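Local coordinates for adenylate kinase (Cryptosporidium parvum Iowa II, PDB 3BE4), which probably transfers a phosphoryl group between ATP and AMP, as adenylate kinases do, and is seen here with the two-nucleotide mimic bis(adenosine)-5'-pentaphosphate bound, at residues A[86-91]-A[99-104]; A[32-37]-A[71-76]. One frame throughout, in Å; residues are numbered along the deposited sequence. Where two conformers were deposited one is given.

Contact 1: residues A[86-91]-A[99-104]; sequences FVLDGF and EGLAKI. With AP5 (bis(adenosine)-5'-pentaphosphate), chain C.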
# COMPACT_ATOMS: atom_id res chain seq x y z
N PHE A 86 11.16 6.76 -1.10
CA PHE A 86 9.80 6.33 -1.50
C PHE A 86 9.37 5.29 -0.47
O PHE A 86 10.14 4.70 0.26
CB PHE A 86 9.89 5.60 -2.88
CG PHE A 86 10.86 4.44 -2.98
CD1 PHE A 86 10.47 3.17 -2.57
CD2 PHE A 86 12.12 4.60 -3.66
CE1 PHE A 86 11.33 2.07 -2.68
CE2 PHE A 86 12.97 3.51 -3.82
CZ PHE A 86 12.59 2.22 -3.32
N VAL A 87 8.01 5.19 -0.42
CA VAL A 87 7.41 4.08 0.31
C VAL A 87 6.40 3.38 -0.63
O VAL A 87 5.50 4.00 -1.16
CB VAL A 87 6.73 4.52 1.64
CG1 VAL A 87 5.73 5.71 1.49
CG2 VAL A 87 6.09 3.30 2.29
N LEU A 88 6.74 2.13 -0.91
CA LEU A 88 5.89 1.23 -1.82
C LEU A 88 4.91 0.48 -0.95
O LEU A 88 5.24 -0.00 0.10
CB LEU A 88 6.81 0.24 -2.56
CG LEU A 88 7.90 0.88 -3.35
CD1 LEU A 88 8.76 -0.20 -4.08
CD2 LEU A 88 7.53 1.94 -4.23
N ASP A 89 3.61 0.48 -1.41
CA ASP A 89 2.53 0.06 -0.53
C ASP A 89 1.66 -0.83 -1.50
O ASP A 89 1.01 -0.41 -2.45
CB ASP A 89 1.80 1.40 -0.18
CG ASP A 89 0.36 1.20 0.30
OD1 ASP A 89 -0.14 0.01 0.42
OD2 ASP A 89 -0.26 2.30 0.57
N GLY A 90 1.75 -2.11 -1.12
CA GLY A 90 0.99 -3.05 -2.02
C GLY A 90 1.80 -3.47 -3.22
O GLY A 90 1.22 -3.88 -4.21
N PHE A 91 3.06 -3.08 -3.26
CA PHE A 91 3.97 -3.48 -4.39
C PHE A 91 5.30 -3.55 -3.74
O PHE A 91 5.67 -2.63 -3.00
CB PHE A 91 3.99 -2.39 -5.51
CG PHE A 91 4.99 -2.69 -6.56
CD1 PHE A 91 4.62 -3.39 -7.72
CD2 PHE A 91 6.31 -2.39 -6.34
CE1 PHE A 91 5.64 -3.74 -8.67
CE2 PHE A 91 7.29 -2.72 -7.33
CZ PHE A 91 6.96 -3.42 -8.44
N GLU A 99 11.47 -9.18 -8.11
CA GLU A 99 12.66 -9.29 -9.00
C GLU A 99 12.68 -8.10 -9.97
O GLU A 99 13.78 -7.64 -10.34
CB GLU A 99 12.62 -10.65 -9.75
CG GLU A 99 12.67 -11.86 -8.80
CD GLU A 99 12.37 -13.17 -9.47
OE1 GLU A 99 11.56 -13.22 -10.46
OE2 GLU A 99 12.93 -14.17 -8.90
N GLY A 100 11.50 -7.69 -10.47
CA GLY A 100 11.41 -6.61 -11.45
C GLY A 100 11.84 -5.36 -10.73
O GLY A 100 12.58 -4.57 -11.27
N LEU A 101 11.39 -5.15 -9.49
CA LEU A 101 11.87 -4.00 -8.73
C LEU A 101 13.41 -3.99 -8.47
O LEU A 101 14.05 -2.90 -8.59
CB LEU A 101 11.15 -3.90 -7.35
CG LEU A 101 11.61 -2.69 -6.42
CD1 LEU A 101 11.35 -1.35 -7.11
CD2 LEU A 101 10.92 -2.83 -5.07
N ALA A 102 13.98 -5.17 -8.14
CA ALA A 102 15.43 -5.26 -7.93
C ALA A 102 16.17 -4.77 -9.21
O ALA A 102 17.16 -4.07 -9.10
CB ALA A 102 15.74 -6.75 -7.65
N LYS A 103 15.66 -5.07 -10.40
CA LYS A 103 16.24 -4.64 -11.70
C LYS A 103 16.12 -3.15 -11.87
O LYS A 103 17.08 -2.49 -12.29
CB LYS A 103 15.57 -5.37 -12.87
CG LYS A 103 15.87 -6.86 -12.83
CD LYS A 103 15.28 -7.65 -14.05
CE LYS A 103 15.23 -9.16 -13.78
NZ LYS A 103 14.18 -9.62 -14.81
N ILE A 104 14.96 -2.59 -11.51
CA ILE A 104 14.75 -1.16 -11.64
C ILE A 104 15.73 -0.49 -10.74
O ILE A 104 16.44 0.48 -11.18
CB ILE A 104 13.30 -0.77 -11.20
CG1 ILE A 104 12.30 -1.14 -12.23
CG2 ILE A 104 13.24 0.78 -10.91
CD1 ILE A 104 10.78 -1.12 -11.74
PA AP5 C . -5.01 -1.74 -2.85
O1A AP5 C . -5.72 -0.39 -3.03
O2A AP5 C . -3.62 -1.77 -2.41
O3A AP5 C . -5.90 -2.67 -1.90
PB AP5 C . -5.49 -3.86 -0.92
O1B AP5 C . -4.27 -4.51 -1.36
O2B AP5 C . -6.77 -4.66 -0.66
O3B AP5 C . -5.13 -2.95 0.45
PG AP5 C . -5.93 -1.77 1.10
O1G AP5 C . -7.34 -2.21 1.26
O2G AP5 C . -5.61 -0.56 0.33
O3G AP5 C . -5.19 -1.83 2.50
PD AP5 C . -4.21 -0.82 3.32
O1D AP5 C . -3.92 0.33 2.46
O2D AP5 C . -3.15 -1.67 3.88
O3D AP5 C . -5.14 -0.42 4.57
PE AP5 C . -5.80 0.99 4.89
O1E AP5 C . -6.63 1.38 3.78
O2E AP5 C . -4.77 1.99 5.39
O5F AP5 C . -5.02 -2.61 -4.19
C5F AP5 C . -6.29 -2.57 -4.86
C4F AP5 C . -6.23 -3.82 -5.83
O4F AP5 C . -5.49 -3.42 -6.96
C3F AP5 C . -5.60 -5.07 -5.36
O3F AP5 C . -6.49 -5.86 -4.60
C2F AP5 C . -5.31 -5.69 -6.74
O2F AP5 C . -6.56 -6.08 -7.42
C1F AP5 C . -4.74 -4.52 -7.52
N9A AP5 C . -3.33 -4.38 -7.27
C8A AP5 C . -2.77 -3.30 -6.53
N7A AP5 C . -1.45 -3.43 -6.47
C5A AP5 C . -1.12 -4.57 -7.23
C6A AP5 C . 0.11 -5.12 -7.56
N6A AP5 C . 1.32 -4.80 -7.09
N1A AP5 C . 0.01 -6.28 -8.36
C2A AP5 C . -1.16 -6.66 -8.82
N3A AP5 C . -2.38 -6.15 -8.53
C4A AP5 C . -2.32 -4.98 -7.74
O5J AP5 C . -6.62 0.62 6.17
C5J AP5 C . -7.87 -0.23 6.05
C4J AP5 C . -8.80 0.29 7.17
O4J AP5 C . -8.30 0.11 8.50
C3J AP5 C . -9.21 1.75 6.95
O3J AP5 C . -10.57 1.91 7.30
C2J AP5 C . -8.36 2.35 8.02
O2J AP5 C . -8.93 3.56 8.51
C1J AP5 C . -8.32 1.48 9.19
N9B AP5 C . -7.17 1.42 10.03
C8B AP5 C . -5.84 1.64 9.64
N7B AP5 C . -5.06 1.42 10.72
C5B AP5 C . -5.86 1.07 11.78
C6B AP5 C . -5.59 0.57 13.09
N6B AP5 C . -4.33 0.49 13.52
N1B AP5 C . -6.65 0.25 13.88
C2B AP5 C . -7.95 0.28 13.36
N3B AP5 C . -8.27 0.66 12.09
C4B AP5 C . -7.21 0.97 11.25

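Contact 2: residues A[32-37]-A[71-76]; sequences AHLSTG and GLVKEK. With AP5 (bis(adenosine)-5'-pentaphosphate), chain C.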
# COMPACT_ATOMS: atom_id res chain seq x y z
N ALA A 32 8.04 9.63 -1.50
CA ALA A 32 6.93 9.53 -2.48
C ALA A 32 6.12 8.27 -2.09
O ALA A 32 6.79 7.29 -1.78
CB ALA A 32 7.54 9.22 -3.83
N HIS A 33 4.80 8.35 -2.01
CA HIS A 33 4.07 7.17 -1.63
C HIS A 33 3.58 6.54 -2.97
O HIS A 33 2.79 7.18 -3.72
CB HIS A 33 2.89 7.66 -0.86
CG HIS A 33 1.93 6.57 -0.56
ND1 HIS A 33 0.60 6.84 -0.38
CD2 HIS A 33 2.10 5.23 -0.37
CE1 HIS A 33 -0.06 5.70 -0.13
NE2 HIS A 33 0.85 4.72 -0.07
N LEU A 34 3.97 5.28 -3.23
CA LEU A 34 3.48 4.60 -4.39
C LEU A 34 2.58 3.41 -4.04
O LEU A 34 3.14 2.41 -3.62
CB LEU A 34 4.65 4.09 -5.22
CG LEU A 34 5.50 5.06 -6.12
CD1 LEU A 34 6.34 5.89 -5.36
CD2 LEU A 34 6.47 4.27 -7.05
N SER A 35 1.26 3.62 -4.03
CA SER A 35 0.32 2.57 -3.82
C SER A 35 -0.08 2.15 -5.21
O SER A 35 -0.77 2.96 -5.85
CB SER A 35 -0.85 3.10 -3.01
OG SER A 35 -2.01 2.28 -3.13
N THR A 36 0.26 0.89 -5.67
CA THR A 36 -0.16 0.56 -6.96
C THR A 36 -1.72 0.36 -7.02
O THR A 36 -2.29 0.60 -8.12
CB THR A 36 0.49 -0.77 -7.36
OG1 THR A 36 0.59 -1.55 -6.21
CG2 THR A 36 1.93 -0.50 -7.87
N GLY A 37 -2.37 0.14 -5.91
CA GLY A 37 -3.88 0.08 -5.94
C GLY A 37 -4.41 1.52 -6.17
O GLY A 37 -5.29 1.69 -7.04
N GLY A 71 5.19 -1.70 -15.02
CA GLY A 71 5.23 -0.56 -15.99
C GLY A 71 4.94 0.72 -15.25
O GLY A 71 5.60 1.74 -15.47
N LEU A 72 3.92 0.65 -14.42
CA LEU A 72 3.47 1.90 -13.70
C LEU A 72 4.52 2.28 -12.69
O LEU A 72 4.79 3.54 -12.54
CB LEU A 72 2.15 1.72 -12.95
CG LEU A 72 0.93 1.43 -13.84
CD1 LEU A 72 -0.26 1.11 -12.88
CD2 LEU A 72 0.72 2.59 -14.76
N VAL A 73 5.13 1.33 -11.99
CA VAL A 73 6.17 1.70 -10.99
C VAL A 73 7.42 2.20 -11.73
O VAL A 73 8.03 3.19 -11.33
CB VAL A 73 6.46 0.53 -10.12
CG1 VAL A 73 7.73 0.71 -9.28
CG2 VAL A 73 5.10 0.23 -9.28
N LYS A 74 7.86 1.49 -12.78
CA LYS A 74 9.04 1.92 -13.50
C LYS A 74 8.84 3.37 -14.00
O LYS A 74 9.81 4.12 -13.98
CB LYS A 74 9.15 0.99 -14.74
CG LYS A 74 10.45 1.28 -15.58
CD LYS A 74 10.98 0.06 -16.37
CE LYS A 74 12.40 0.44 -16.88
NZ LYS A 74 12.32 1.39 -18.01
N GLU A 75 7.65 3.72 -14.47
CA GLU A 75 7.36 5.02 -15.01
C GLU A 75 7.65 6.03 -13.89
O GLU A 75 8.33 7.11 -14.12
CB GLU A 75 5.91 5.10 -15.46
CG GLU A 75 5.54 6.50 -15.94
CD GLU A 75 4.13 6.60 -16.48
OE1 GLU A 75 3.17 6.10 -15.84
OE2 GLU A 75 3.96 7.29 -17.51
N LYS A 76 7.28 5.71 -12.65
CA LYS A 76 7.56 6.73 -11.54
C LYS A 76 9.01 6.93 -11.35
O LYS A 76 9.55 8.08 -11.16
CB LYS A 76 7.02 6.23 -10.21
CG LYS A 76 5.51 6.01 -10.19
CD LYS A 76 4.78 7.29 -9.90
CE LYS A 76 3.40 7.27 -10.54
NZ LYS A 76 2.87 8.69 -10.61
PA AP5 C . -5.01 -1.74 -2.85
O1A AP5 C . -5.72 -0.39 -3.03
O2A AP5 C . -3.62 -1.77 -2.41
O3A AP5 C . -5.90 -2.67 -1.90
PB AP5 C . -5.49 -3.86 -0.92
O1B AP5 C . -4.27 -4.51 -1.36
O2B AP5 C . -6.77 -4.66 -0.66
O3B AP5 C . -5.13 -2.95 0.45
PG AP5 C . -5.93 -1.77 1.10
O1G AP5 C . -7.34 -2.21 1.26
O2G AP5 C . -5.61 -0.56 0.33
O3G AP5 C . -5.19 -1.83 2.50
PD AP5 C . -4.21 -0.82 3.32
O1D AP5 C . -3.92 0.33 2.46
O2D AP5 C . -3.15 -1.67 3.88
O3D AP5 C . -5.14 -0.42 4.57
PE AP5 C . -5.80 0.99 4.89
O1E AP5 C . -6.63 1.38 3.78
O2E AP5 C . -4.77 1.99 5.39
O5F AP5 C . -5.02 -2.61 -4.19
C5F AP5 C . -6.29 -2.57 -4.86
C4F AP5 C . -6.23 -3.82 -5.83
O4F AP5 C . -5.49 -3.42 -6.96
C3F AP5 C . -5.60 -5.07 -5.36
O3F AP5 C . -6.49 -5.86 -4.60
C2F AP5 C . -5.31 -5.69 -6.74
O2F AP5 C . -6.56 -6.08 -7.42
C1F AP5 C . -4.74 -4.52 -7.52
N9A AP5 C . -3.33 -4.38 -7.27
C8A AP5 C . -2.77 -3.30 -6.53
N7A AP5 C . -1.45 -3.43 -6.47
C5A AP5 C . -1.12 -4.57 -7.23
C6A AP5 C . 0.11 -5.12 -7.56
N6A AP5 C . 1.32 -4.80 -7.09
N1A AP5 C . 0.01 -6.28 -8.36
C2A AP5 C . -1.16 -6.66 -8.82
N3A AP5 C . -2.38 -6.15 -8.53
C4A AP5 C . -2.32 -4.98 -7.74
O5J AP5 C . -6.62 0.62 6.17
C5J AP5 C . -7.87 -0.23 6.05
C4J AP5 C . -8.80 0.29 7.17
O4J AP5 C . -8.30 0.11 8.50
C3J AP5 C . -9.21 1.75 6.95
O3J AP5 C . -10.57 1.91 7.30
C2J AP5 C . -8.36 2.35 8.02
O2J AP5 C . -8.93 3.56 8.51
C1J AP5 C . -8.32 1.48 9.19
N9B AP5 C . -7.17 1.42 10.03
C8B AP5 C . -5.84 1.64 9.64
N7B AP5 C . -5.06 1.42 10.72
C5B AP5 C . -5.86 1.07 11.78
C6B AP5 C . -5.59 0.57 13.09
N6B AP5 C . -4.33 0.49 13.52
N1B AP5 C . -6.65 0.25 13.88
C2B AP5 C . -7.95 0.28 13.36
N3B AP5 C . -8.27 0.66 12.09
C4B AP5 C . -7.21 0.97 11.25

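Contact 1: residues A[86-91]-A[99-104]
Leu88, on the strand, and Leu101, on the helix, meet end to end, a case of two aliphatic branches filling the space between a sheet and the helix packed on it. Leu88 CD1 lies 3.5 Å from Leu101 CD2. With CG anti to the backbone N (chi1 180°), Leu101 carries both methyls out from the helix toward the strand. Phe91 meets the same leucine nearer its root: ring atom CE2 is 4.0 Å from Leu101 CB, an oblique approach in which the two side chains slant across each other. Leu88 CD1 also sits at the edge of the Phe91 ring, in its plane, so the three apolar groups form one continuous patch. At another point on the ring edge the adenine amino group of AP5 arrives, with N6A 3.6 Å from Phe91 CD1. AP5 N6A donates a bent hydrogen bond to Gly90 O (3.0 Å, 137° at the hydrogen), so the loop just after strand 86-89 holds the base at Gly90 while Phe91 packs on the helix. Beyond the pair, Leu88 and Leu101 both touch Ile9 of strand 7-12, Leu88 touches Leu34 of strand 32-35, and Phe91 leans on Val69, Leu70 and Val73 of helix 66-78.

Contact 2: residues A[32-37]-A[71-76]
Thr36 has a chi1 of 34°, which sets OG1 between its backbone N and carbonyl carbon and turns CG2 the other way, toward Val73. The two branches thereby divide the work: OG1 donates a hydrogen bond to N7A of the AP5 adenine at 2.8 Å, and CG2 packs against Val73 CG2 at 3.5 Å, the two side chains crossing at a slant. On Val73, with CG1 anti to the backbone N (chi1 167°), CG2 lies beside that N and faces the threonine methyl. Lys76, one turn after Val73 on the helix, runs past Leu34 of the strand in the opposite direction, with Leu34 CD2 3.7 Å from Lys76 CG and almost as close to CB, so the strand meets the lysine's hydrocarbon base. Gly37 follows at the start of helix 36-45, its CA 3.4 Å from AP5 O5F. Ser35 is the N-cap of that helix, its OG accepting from Asp38 N. A strand leading into a helix, with a threonine at the helix start bonded to the adenine and a glycine packed beside the ligand, fits the AMP-binding side of an adenylate kinase, here occupied by one adenosine of AP5.

In the fold
Together the contacts illustrate how a parallel sheet can carry helices on its face and a ligand at its strand ends. Their centres lie 8 Å apart, and strands 32-35 and 86-89 are neighbours in the five-stranded parallel sheet of order 2-3-1-4-5, typical of the P-loop kinases. They come in series along the chain: contact 2 closes with helix 66-78, which leads into the strand that opens contact 1. Backbone pairing of Val87 N with Ala32 O, and the hydrogen bond between Asp89 OD2 and His33 NE2, tie them directly. Both contacts end on the same adenosine half of AP5, so adjacent strand ends jointly build one nucleotide pocket.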